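Local structure of Ent-copalyl diphosphate synthase (Streptomyces platensis, 5BP8) at residues T349-G360 with C408-F416; T449-M460 with I507-G518. The protein belongs to an all-alpha family of terpenoid synthases related to squalene-hopene cyclase. All coordinates share one frame; numbering follows the deposited sequence. Where two conformers were deposited one is given.

In the fold
Both contacts join helices that run in the same general direction, as alternate helices do in the alpha/alpha barrels of this family. They lie side by side: the centres of contact 1 and contact 2 are about 17 Å apart, and helix 402-416 of contact 1 packs directly on helix 449-461 of contact 2. The closest touch there is Ala410 CB to Leu458 CD1, 3.5 Å, and Leu411 CD2 reaches Leu458 CA at 4.0 Å. Four helices, 349-365, 402-416, 449-461 and 504-518, thus follow one another as a continuous layer. A sulfate ion, probably from the crystallisation liquor, sits between Arg511 of contact 2, at the far helix of this layer, and Arg8 of helix 7-20.

Contact 1: T349-G360 with C408-F416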
loop_
_atom_site.group_PDB
_atom_site.type_symbol
_atom_site.label_atom_id
_atom_site.label_comp_id
_atom_site.label_asym_id
_atom_site.label_seq_id
_atom_site.Cartn_x
_atom_site.Cartn_y
_atom_site.Cartn_z
ATOM N N THR A 349 -9.442 10.966 2.809
ATOM C CA THR A 349 -9.085 12.374 2.555
ATOM C C THR A 349 -8.217 12.496 1.312
ATOM O O THR A 349 -8.452 13.381 0.478
ATOM C CB THR A 349 -8.340 12.997 3.754
ATOM O OG1 THR A 349 -7.195 12.184 4.082
ATOM C CG2 THR A 349 -9.258 13.100 4.963
ATOM N N SER A 350 -7.254 11.570 1.133
ATOM C CA SER A 350 -6.355 11.618 -0.027
ATOM C C SER A 350 -7.146 11.390 -1.326
ATOM O O SER A 350 -6.838 11.992 -2.349
ATOM C CB SER A 350 -5.177 10.610 0.093
ATOM O OG SER A 350 -5.633 9.294 -0.102
ATOM N N THR A 351 -8.148 10.525 -1.284
ATOM C CA THR A 351 -8.990 10.260 -2.452
ATOM C C THR A 351 -9.732 11.538 -2.885
ATOM O O THR A 351 -9.744 11.904 -4.063
ATOM C CB THR A 351 -9.973 9.129 -2.164
ATOM O OG1 THR A 351 -9.244 7.917 -1.884
ATOM C CG2 THR A 351 -10.946 8.880 -3.338
ATOM N N ASN A 352 -10.338 12.211 -1.920
ATOM C CA ASN A 352 -11.037 13.461 -2.213
ATOM C C ASN A 352 -10.111 14.543 -2.725
ATOM O O ASN A 352 -10.466 15.256 -3.670
ATOM C CB ASN A 352 -11.859 13.910 -1.017
ATOM C CG ASN A 352 -13.180 13.167 -0.926
ATOM O OD1 ASN A 352 -14.224 13.639 -1.437
ATOM N ND2 ASN A 352 -13.153 11.987 -0.324
ATOM N N ALA A 353 -8.912 14.653 -2.136
ATOM C CA ALA A 353 -7.859 15.508 -2.708
ATOM C C ALA A 353 -7.571 15.193 -4.170
ATOM O O ALA A 353 -7.494 16.113 -5.007
ATOM C CB ALA A 353 -6.571 15.427 -1.886
ATOM N N HIS A 354 -7.406 13.905 -4.506
ATOM C CA HIS A 354 -7.076 13.536 -5.864
ATOM C C HIS A 354 -8.251 13.797 -6.838
ATOM O O HIS A 354 -8.041 14.198 -7.994
ATOM C CB HIS A 354 -6.537 12.082 -5.907
ATOM C CG HIS A 354 -5.233 11.934 -5.185
ATOM N ND1 HIS A 354 -4.834 10.766 -4.561
ATOM C CD2 HIS A 354 -4.242 12.829 -4.970
ATOM C CE1 HIS A 354 -3.662 10.959 -3.987
ATOM N NE2 HIS A 354 -3.283 12.202 -4.212
ATOM N N ILE A 355 -9.466 13.634 -6.347
ATOM C CA ILE A 355 -10.652 13.964 -7.123
ATOM C C ILE A 355 -10.735 15.474 -7.348
ATOM O O ILE A 355 -11.046 15.914 -8.455
ATOM C CB ILE A 355 -11.927 13.397 -6.478
ATOM C CG1 ILE A 355 -11.870 11.873 -6.593
ATOM C CG2 ILE A 355 -13.187 13.854 -7.219
ATOM C CD1 ILE A 355 -12.826 11.152 -5.704
ATOM N N LEU A 356 -10.403 16.247 -6.333
ATOM C CA LEU A 356 -10.342 17.706 -6.502
ATOM C C LEU A 356 -9.362 18.099 -7.605
ATOM O O LEU A 356 -9.668 18.983 -8.440
ATOM C CB LEU A 356 -10.016 18.391 -5.191
ATOM C CG LEU A 356 -9.855 19.915 -5.216
ATOM C CD1 LEU A 356 -11.119 20.557 -5.739
ATOM C CD2 LEU A 356 -9.545 20.461 -3.856
ATOM N N GLU A 357 -8.198 17.446 -7.650
ATOM C CA GLU A 357 -7.239 17.706 -8.712
ATOM C C GLU A 357 -7.772 17.310 -10.088
ATOM O O GLU A 357 -7.633 18.085 -11.039
ATOM C CB GLU A 357 -5.901 17.027 -8.458
ATOM C CG GLU A 357 -5.230 17.499 -7.164
ATOM C CD GLU A 357 -3.928 16.777 -6.892
ATOM O OE1 GLU A 357 -3.877 15.527 -7.130
ATOM O OE2 GLU A 357 -2.967 17.459 -6.455
ATOM N N ALA A 358 -8.325 16.109 -10.223
ATOM C CA ALA A 358 -8.786 15.672 -11.531
ATOM C C ALA A 358 -9.868 16.642 -12.058
ATOM O O ALA A 358 -9.814 17.085 -13.223
ATOM C CB ALA A 358 -9.324 14.270 -11.476
ATOM N N LEU A 359 -10.833 16.951 -11.200
ATOM C CA LEU A 359 -11.939 17.835 -11.581
ATOM C C LEU A 359 -11.471 19.261 -11.827
ATOM O O LEU A 359 -11.781 19.856 -12.877
ATOM C CB LEU A 359 -13.050 17.800 -10.541
ATOM C CG LEU A 359 -13.715 16.445 -10.339
ATOM C CD1 LEU A 359 -14.829 16.585 -9.335
ATOM C CD2 LEU A 359 -14.246 15.827 -11.624
ATOM N N GLY A 360 -10.727 19.805 -10.868
ATOM C CA GLY A 360 -10.210 21.163 -10.963
ATOM C C GLY A 360 -9.340 21.353 -12.176
ATOM O O GLY A 360 -9.441 22.382 -12.894
ATOM N N CYS A 408 -1.074 15.506 0.258
ATOM C CA CYS A 408 -2.144 15.319 -0.742
ATOM C C CYS A 408 -3.192 16.453 -0.638
ATOM O O CYS A 408 -3.538 17.083 -1.641
ATOM C CB CYS A 408 -2.852 13.989 -0.585
ATOM S SG CYS A 408 -1.839 12.572 -1.130
ATOM N N CYS A 409 -3.696 16.674 0.565
ATOM C CA CYS A 409 -4.810 17.585 0.792
ATOM C C CYS A 409 -4.413 19.024 0.633
ATOM O O CYS A 409 -5.134 19.794 -0.023
ATOM C CB CYS A 409 -5.418 17.349 2.173
ATOM S SG CYS A 409 -6.201 15.740 2.288
ATOM N N ALA A 410 -3.277 19.409 1.205
ATOM C CA ALA A 410 -2.828 20.816 1.091
ATOM C C ALA A 410 -2.467 21.179 -0.346
ATOM O O ALA A 410 -2.733 22.307 -0.782
ATOM C CB ALA A 410 -1.655 21.094 1.999
ATOM N N LEU A 411 -1.863 20.249 -1.083
ATOM C CA LEU A 411 -1.452 20.548 -2.455
ATOM C C LEU A 411 -2.635 20.629 -3.411
ATOM O O LEU A 411 -2.609 21.426 -4.347
ATOM C CB LEU A 411 -0.443 19.519 -2.978
ATOM C CG LEU A 411 0.945 19.660 -2.320
ATOM C CD1 LEU A 411 1.822 18.457 -2.648
ATOM C CD2 LEU A 411 1.591 20.991 -2.699
ATOM N N ALA A 412 -3.655 19.807 -3.177
ATOM C CA ALA A 412 -4.887 19.860 -3.952
ATOM C C ALA A 412 -5.603 21.191 -3.661
ATOM O O ALA A 412 -6.042 21.886 -4.592
ATOM C CB ALA A 412 -5.780 18.688 -3.590
ATOM N N LEU A 413 -5.719 21.526 -2.385
ATOM C CA LEU A 413 -6.366 22.789 -1.980
ATOM C C LEU A 413 -5.606 24.035 -2.433
ATOM O O LEU A 413 -6.231 25.072 -2.723
ATOM C CB LEU A 413 -6.573 22.835 -0.481
ATOM C CG LEU A 413 -7.710 21.980 0.071
ATOM C CD1 LEU A 413 -7.503 21.815 1.571
ATOM C CD2 LEU A 413 -9.097 22.536 -0.224
ATOM N N ALA A 414 -4.279 23.964 -2.466
ATOM C CA ALA A 414 -3.456 25.095 -2.894
ATOM C C ALA A 414 -3.721 25.449 -4.365
ATOM O O ALA A 414 -3.844 26.618 -4.726
ATOM C CB ALA A 414 -1.980 24.798 -2.678
ATOM N N GLU A 415 -3.828 24.432 -5.198
ATOM C CA GLU A 415 -4.003 24.640 -6.620
ATOM C C GLU A 415 -5.483 24.839 -7.030
ATOM O O GLU A 415 -5.753 25.573 -7.997
ATOM C CB GLU A 415 -3.362 23.480 -7.406
ATOM C CG GLU A 415 -3.241 23.708 -8.921
ATOM C CD GLU A 415 -2.363 24.897 -9.332
ATOM O OE1 GLU A 415 -1.509 25.358 -8.540
ATOM O OE2 GLU A 415 -2.542 25.385 -10.485
ATOM N N PHE A 416 -6.429 24.205 -6.329
ATOM C CA PHE A 416 -7.836 24.171 -6.800
ATOM C C PHE A 416 -8.900 24.542 -5.778
ATOM O O PHE A 416 -10.080 24.435 -6.081
ATOM C CB PHE A 416 -8.163 22.777 -7.325
ATOM C CG PHE A 416 -7.308 22.370 -8.469
ATOM C CD1 PHE A 416 -7.431 23.004 -9.701
ATOM C CD2 PHE A 416 -6.347 21.392 -8.317
ATOM C CE1 PHE A 416 -6.624 22.645 -10.764
ATOM C CE2 PHE A 416 -5.542 21.036 -9.374
ATOM C CZ PHE A 416 -5.675 21.660 -10.597
HETATM O O HOH W 1 -2.601 16.229 -4.049
HETATM O O HOH W 2 -2.625 20.097 -7.052
#
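The sulfur of Cys408 lies against the imidazole of His354, with Cys408 SG 3.4 Å from His354 NE2. It approaches obliquely, 62° off the ring normal as measured from the centroid. Beside this pair the helices meet through small side chains: Ala353 CB lies 3.8 Å from Ala412 CB and also rests against the carbonyl of Cys408, which lets the axes come within 8.5 Å at an angle of 25°. At the N-terminal end Cys409 SG packs beside Thr349 CB.

At the C-terminal end Phe416 covers the last turn of 349-360. Gly360 has no side chain, and the ring settles on its backbone, Phe416 CE1 coming to 3.3 Å from Gly360 C, while Glu357 O lies over one face of the same ring. The side chains of Leu356 and Phe416 run antiparallel alongside one another, Leu356 CG against Phe416 CB.

Glu357 spans the interface. Its chi1 of -61° sets CG over Ala412 CB, 3.8 Å away, and the extended chain beyond carries the carboxylate to the other helix. Two waters donate to Glu357 OE2: one, bonded weakly there, also donates to Cys408 O, the other to Leu411 O.

In the second shell Asp308 holds His354 ND1, Trp266 meets the imidazole nearly perpendicularly, and Asp396 and Met395 take the hydroxyls of Ser350 and Thr349. The same-direction pair is consistent with neighbouring helices in one layer of an alpha/alpha barrel: helix 307-319 packs against Thr351 and Glu357, helix 370-386 against Leu356 and Leu359, and helix 449-461 against Leu411.

Contact 2: T449-M460 with I507-G518; sequences TEETAYMVQLLM and IRAARLAALALG. With SO4 (sulfate ion), chain C.
Gln457 is a knob set into a hole formed by Ala510, Ala513, Ala514 and Leu517, where two helices running in the same general direction, consistent with an alpha/alpha barrel, cross at 38°. With CG anti to the carbonyl carbon (chi1 -70°) and an extended chain beyond, its amide reaches across and NE2 makes a weak, bent hydrogen bond to Ala510 O, 3.2 Å long. Beside the knob, Ala453 and Ala514 bring their CB atoms to 4.0 Å, and the CG1 branch of Val456 lies against Ala514 CB and its carbonyl. Further on, selenomethionine Met460 meets Leu517 CB to CB, at 4.0 Å, before its bent chain turns away.

At the other end Ile507 crosses Glu450 at about a right angle, setting CG1 and CD1 against the carboxylate, with Ile507 CD1 3.5 Å from Glu450 OE1. That carboxylate is buried and firmly held: Tyr454 OH donates to Glu450 OE2 at 2.6 Å, on the anti lone pair, and His399 and Trp495 bond to the same oxygen. The tyrosine also lays CE1 against Ala510 CB.

Thr449 CG2 rests on the extended aliphatic chain of Arg511. A water joins Thr449 OG1 to Arg511 NE, and Leu482 O accepts from Arg511 NH2. Leu515 CD1 covers one guanidinium face; at the edge, Arg511 NH2 donates to sulfate O2 at 2.8 Å and Arg511 NH1 to sulfate O4 at 3.1 Å.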
loop_
_atom_site.group_PDB
_atom_site.type_symbol
_atom_site.label_atom_id
_atom_site.label_comp_id
_atom_site.label_asym_id
_atom_site.label_seq_id
_atom_site.Cartn_x
_atom_site.Cartn_y
_atom_site.Cartn_z
ATOM N N THR A 449 12.943 8.935 3.179
ATOM C CA THR A 449 12.960 9.573 1.844
ATOM C C THR A 449 11.533 9.971 1.431
ATOM O O THR A 449 11.288 11.147 1.054
ATOM C CB THR A 449 13.564 8.606 0.809
ATOM O OG1 THR A 449 14.971 8.466 1.069
ATOM C CG2 THR A 449 13.375 9.097 -0.649
ATOM N N GLU A 450 10.588 9.023 1.552
ATOM C CA GLU A 450 9.223 9.289 1.093
ATOM C C GLU A 450 8.610 10.494 1.810
ATOM O O GLU A 450 8.131 11.434 1.182
ATOM C CB GLU A 450 8.342 8.058 1.293
ATOM C CG GLU A 450 6.905 8.244 0.817
ATOM C CD GLU A 450 6.034 7.011 0.995
ATOM O OE1 GLU A 450 6.514 5.997 1.583
ATOM O OE2 GLU A 450 4.875 7.070 0.541
ATOM N N GLU A 451 8.653 10.477 3.146
ATOM C CA GLU A 451 7.951 11.493 3.913
ATOM C C GLU A 451 8.641 12.860 3.826
ATOM O O GLU A 451 7.971 13.903 3.781
ATOM C CB GLU A 451 7.740 11.048 5.359
ATOM C CG GLU A 451 6.927 9.751 5.468
ATOM C CD GLU A 451 7.012 9.101 6.832
ATOM O OE1 GLU A 451 8.037 8.446 7.118
ATOM O OE2 GLU A 451 6.045 9.211 7.614
ATOM N N THR A 452 9.964 12.843 3.782
ATOM C CA THR A 452 10.730 14.052 3.580
ATOM C C THR A 452 10.359 14.675 2.217
ATOM O O THR A 452 10.105 15.906 2.121
ATOM C CB THR A 452 12.243 13.774 3.657
ATOM O OG1 THR A 452 12.573 13.213 4.942
ATOM C CG2 THR A 452 13.025 15.074 3.446
ATOM N N ALA A 453 10.328 13.835 1.189
ATOM C CA ALA A 453 9.966 14.287 -0.170
ATOM C C ALA A 453 8.622 14.967 -0.195
ATOM O O ALA A 453 8.483 16.048 -0.813
ATOM C CB ALA A 453 9.989 13.135 -1.165
ATOM N N TYR A 454 7.628 14.386 0.495
ATOM C CA TYR A 454 6.297 15.003 0.539
ATOM C C TYR A 454 6.315 16.407 1.151
ATOM O O TYR A 454 5.638 17.312 0.654
ATOM C CB TYR A 454 5.268 14.132 1.273
ATOM C CG TYR A 454 5.050 12.757 0.642
ATOM C CD1 TYR A 454 5.220 12.549 -0.730
ATOM C CD2 TYR A 454 4.599 11.699 1.412
ATOM C CE1 TYR A 454 5.007 11.301 -1.305
ATOM C CE2 TYR A 454 4.374 10.450 0.855
ATOM C CZ TYR A 454 4.578 10.259 -0.507
ATOM O OH TYR A 454 4.404 9.031 -1.105
HETATM N N MSE A 455 7.056 16.579 2.241
HETATM C CA MSE A 455 7.131 17.881 2.903
HETATM C C MSE A 455 7.897 18.895 2.100
HETATM O O MSE A 455 7.513 20.081 2.066
HETATM C CB MSE A 455 7.689 17.736 4.321
HETATM C CG MSE A 455 6.682 16.993 5.195
HETATM SE SE MSE A 455 4.945 17.877 5.416
HETATM C CE MSE A 455 3.891 16.966 4.060
ATOM N N VAL A 456 8.978 18.493 1.454
ATOM C CA VAL A 456 9.713 19.426 0.596
ATOM C C VAL A 456 8.794 19.938 -0.536
ATOM O O VAL A 456 8.733 21.166 -0.801
ATOM C CB VAL A 456 11.007 18.797 0.042
ATOM C CG1 VAL A 456 11.584 19.624 -1.093
ATOM C CG2 VAL A 456 12.023 18.633 1.158
ATOM N N GLN A 457 8.058 19.024 -1.162
ATOM C CA GLN A 457 7.084 19.397 -2.193
ATOM C C GLN A 457 6.023 20.347 -1.678
ATOM O O GLN A 457 5.736 21.355 -2.333
ATOM C CB GLN A 457 6.357 18.191 -2.752
ATOM C CG GLN A 457 7.214 17.290 -3.601
ATOM C CD GLN A 457 6.398 16.192 -4.247
ATOM O OE1 GLN A 457 5.350 16.458 -4.858
ATOM N NE2 GLN A 457 6.879 14.950 -4.127
ATOM N N LEU A 458 5.438 20.026 -0.520
ATOM C CA LEU A 458 4.422 20.872 0.094
ATOM C C LEU A 458 4.953 22.280 0.282
ATOM O O LEU A 458 4.296 23.259 -0.109
ATOM C CB LEU A 458 3.966 20.304 1.442
ATOM C CG LEU A 458 2.946 21.117 2.246
ATOM C CD1 LEU A 458 1.765 21.544 1.398
ATOM C CD2 LEU A 458 2.446 20.344 3.463
ATOM N N LEU A 459 6.133 22.392 0.905
ATOM C CA LEU A 459 6.703 23.699 1.218
ATOM C C LEU A 459 7.045 24.503 -0.034
ATOM O O LEU A 459 6.736 25.705 -0.105
ATOM C CB LEU A 459 7.941 23.550 2.102
ATOM C CG LEU A 459 7.703 23.039 3.528
ATOM C CD1 LEU A 459 9.033 22.737 4.208
ATOM C CD2 LEU A 459 6.906 24.029 4.360
HETATM N N MSE A 460 7.658 23.853 -1.016
HETATM C CA MSE A 460 8.048 24.548 -2.255
HETATM C C MSE A 460 6.856 24.923 -3.098
HETATM O O MSE A 460 6.763 26.077 -3.598
HETATM C CB MSE A 460 9.075 23.742 -3.037
HETATM C CG MSE A 460 10.397 23.571 -2.305
HETATM SE SE MSE A 460 11.348 25.275 -2.005
HETATM C CE MSE A 460 10.484 26.116 -0.480
ATOM N N ILE A 507 8.025 6.172 -4.719
ATOM C CA ILE A 507 8.812 6.962 -3.790
ATOM C C ILE A 507 9.973 7.678 -4.513
ATOM O O ILE A 507 10.218 8.852 -4.258
ATOM C CB ILE A 507 9.320 6.083 -2.629
ATOM C CG1 ILE A 507 8.137 5.550 -1.812
ATOM C CG2 ILE A 507 10.252 6.873 -1.714
ATOM C CD1 ILE A 507 8.527 4.415 -0.861
ATOM N N ARG A 508 10.646 6.977 -5.414
ATOM C CA ARG A 508 11.737 7.558 -6.189
ATOM C C ARG A 508 11.235 8.773 -6.971
ATOM O O ARG A 508 11.949 9.779 -7.086
ATOM C CB ARG A 508 12.391 6.531 -7.120
ATOM C CG ARG A 508 13.131 5.428 -6.359
ATOM C CD ARG A 508 13.894 4.452 -7.237
ATOM N NE ARG A 508 15.198 5.000 -7.585
ATOM C CZ ARG A 508 16.284 4.293 -7.911
ATOM N NH1 ARG A 508 16.289 2.952 -7.935
ATOM N NH2 ARG A 508 17.397 4.951 -8.211
ATOM N N ALA A 509 10.008 8.690 -7.491
ATOM C CA ALA A 509 9.451 9.805 -8.266
ATOM C C ALA A 509 9.152 10.995 -7.371
ATOM O O ALA A 509 9.373 12.145 -7.746
ATOM C CB ALA A 509 8.222 9.372 -9.046
ATOM N N ALA A 510 8.668 10.722 -6.162
ATOM C CA ALA A 510 8.438 11.751 -5.192
ATOM C C ALA A 510 9.725 12.462 -4.777
ATOM O O ALA A 510 9.752 13.698 -4.624
ATOM C CB ALA A 510 7.714 11.181 -3.972
ATOM N N ARG A 511 10.785 11.688 -4.612
ATOM C CA ARG A 511 12.087 12.227 -4.255
ATOM C C ARG A 511 12.595 13.146 -5.379
ATOM O O ARG A 511 13.045 14.261 -5.127
ATOM C CB ARG A 511 13.097 11.123 -3.987
ATOM C CG ARG A 511 14.506 11.619 -3.703
ATOM C CD ARG A 511 15.480 10.464 -3.509
ATOM N NE ARG A 511 16.803 10.916 -3.093
ATOM C CZ ARG A 511 17.828 11.191 -3.910
ATOM N NH1 ARG A 511 17.725 11.078 -5.229
ATOM N NH2 ARG A 511 18.984 11.567 -3.391
ATOM N N LEU A 512 12.475 12.667 -6.604
ATOM C CA LEU A 512 12.939 13.456 -7.762
ATOM C C LEU A 512 12.214 14.805 -7.837
ATOM O O LEU A 512 12.858 15.858 -7.990
ATOM C CB LEU A 512 12.793 12.654 -9.043
ATOM C CG LEU A 512 13.151 13.392 -10.354
ATOM C CD1 LEU A 512 14.572 13.903 -10.320
ATOM C CD2 LEU A 512 12.949 12.495 -11.558
ATOM N N ALA A 513 10.892 14.775 -7.698
ATOM C CA ALA A 513 10.079 15.996 -7.663
ATOM C C ALA A 513 10.523 16.977 -6.581
ATOM O O ALA A 513 10.689 18.179 -6.845
ATOM C CB ALA A 513 8.613 15.649 -7.501
ATOM N N ALA A 514 10.714 16.478 -5.357
ATOM C CA ALA A 514 11.211 17.280 -4.249
ATOM C C ALA A 514 12.548 17.957 -4.555
ATOM O O ALA A 514 12.697 19.157 -4.352
ATOM C CB ALA A 514 11.343 16.434 -2.995
ATOM N N LEU A 515 13.501 17.189 -5.060
ATOM C CA LEU A 515 14.825 17.704 -5.330
ATOM C C LEU A 515 14.805 18.720 -6.479
ATOM O O LEU A 515 15.547 19.696 -6.432
ATOM C CB LEU A 515 15.817 16.567 -5.618
ATOM C CG LEU A 515 16.249 15.708 -4.417
ATOM C CD1 LEU A 515 17.195 14.629 -4.888
ATOM C CD2 LEU A 515 16.935 16.521 -3.346
ATOM N N ALA A 516 13.939 18.511 -7.463
ATOM C CA ALA A 516 13.793 19.462 -8.568
ATOM C C ALA A 516 13.186 20.772 -8.079
ATOM O O ALA A 516 13.658 21.856 -8.444
ATOM C CB ALA A 516 12.936 18.869 -9.672
ATOM N N LEU A 517 12.140 20.671 -7.270
ATOM C CA LEU A 517 11.468 21.847 -6.718
ATOM C C LEU A 517 12.341 22.595 -5.721
ATOM O O LEU A 517 12.308 23.825 -5.671
ATOM C CB LEU A 517 10.135 21.449 -6.079
ATOM C CG LEU A 517 9.075 20.956 -7.065
ATOM C CD1 LEU A 517 7.985 20.160 -6.370
ATOM C CD2 LEU A 517 8.464 22.118 -7.840
ATOM N N GLY A 518 13.141 21.861 -4.952
ATOM C CA GLY A 518 14.062 22.441 -3.990
ATOM C C GLY A 518 15.269 23.119 -4.614
ATOM O O GLY A 518 15.962 23.889 -3.945
HETATM S S SO4 C . 21.434 12.473 -6.152
HETATM O O1 SO4 C . 21.810 13.890 -6.416
HETATM O O2 SO4 C . 21.383 12.281 -4.693
HETATM O O3 SO4 C . 22.442 11.554 -6.724
HETATM O O4 SO4 C . 20.121 12.192 -6.779
HETATM O O HOH W 3 16.673 10.115 -0.396
#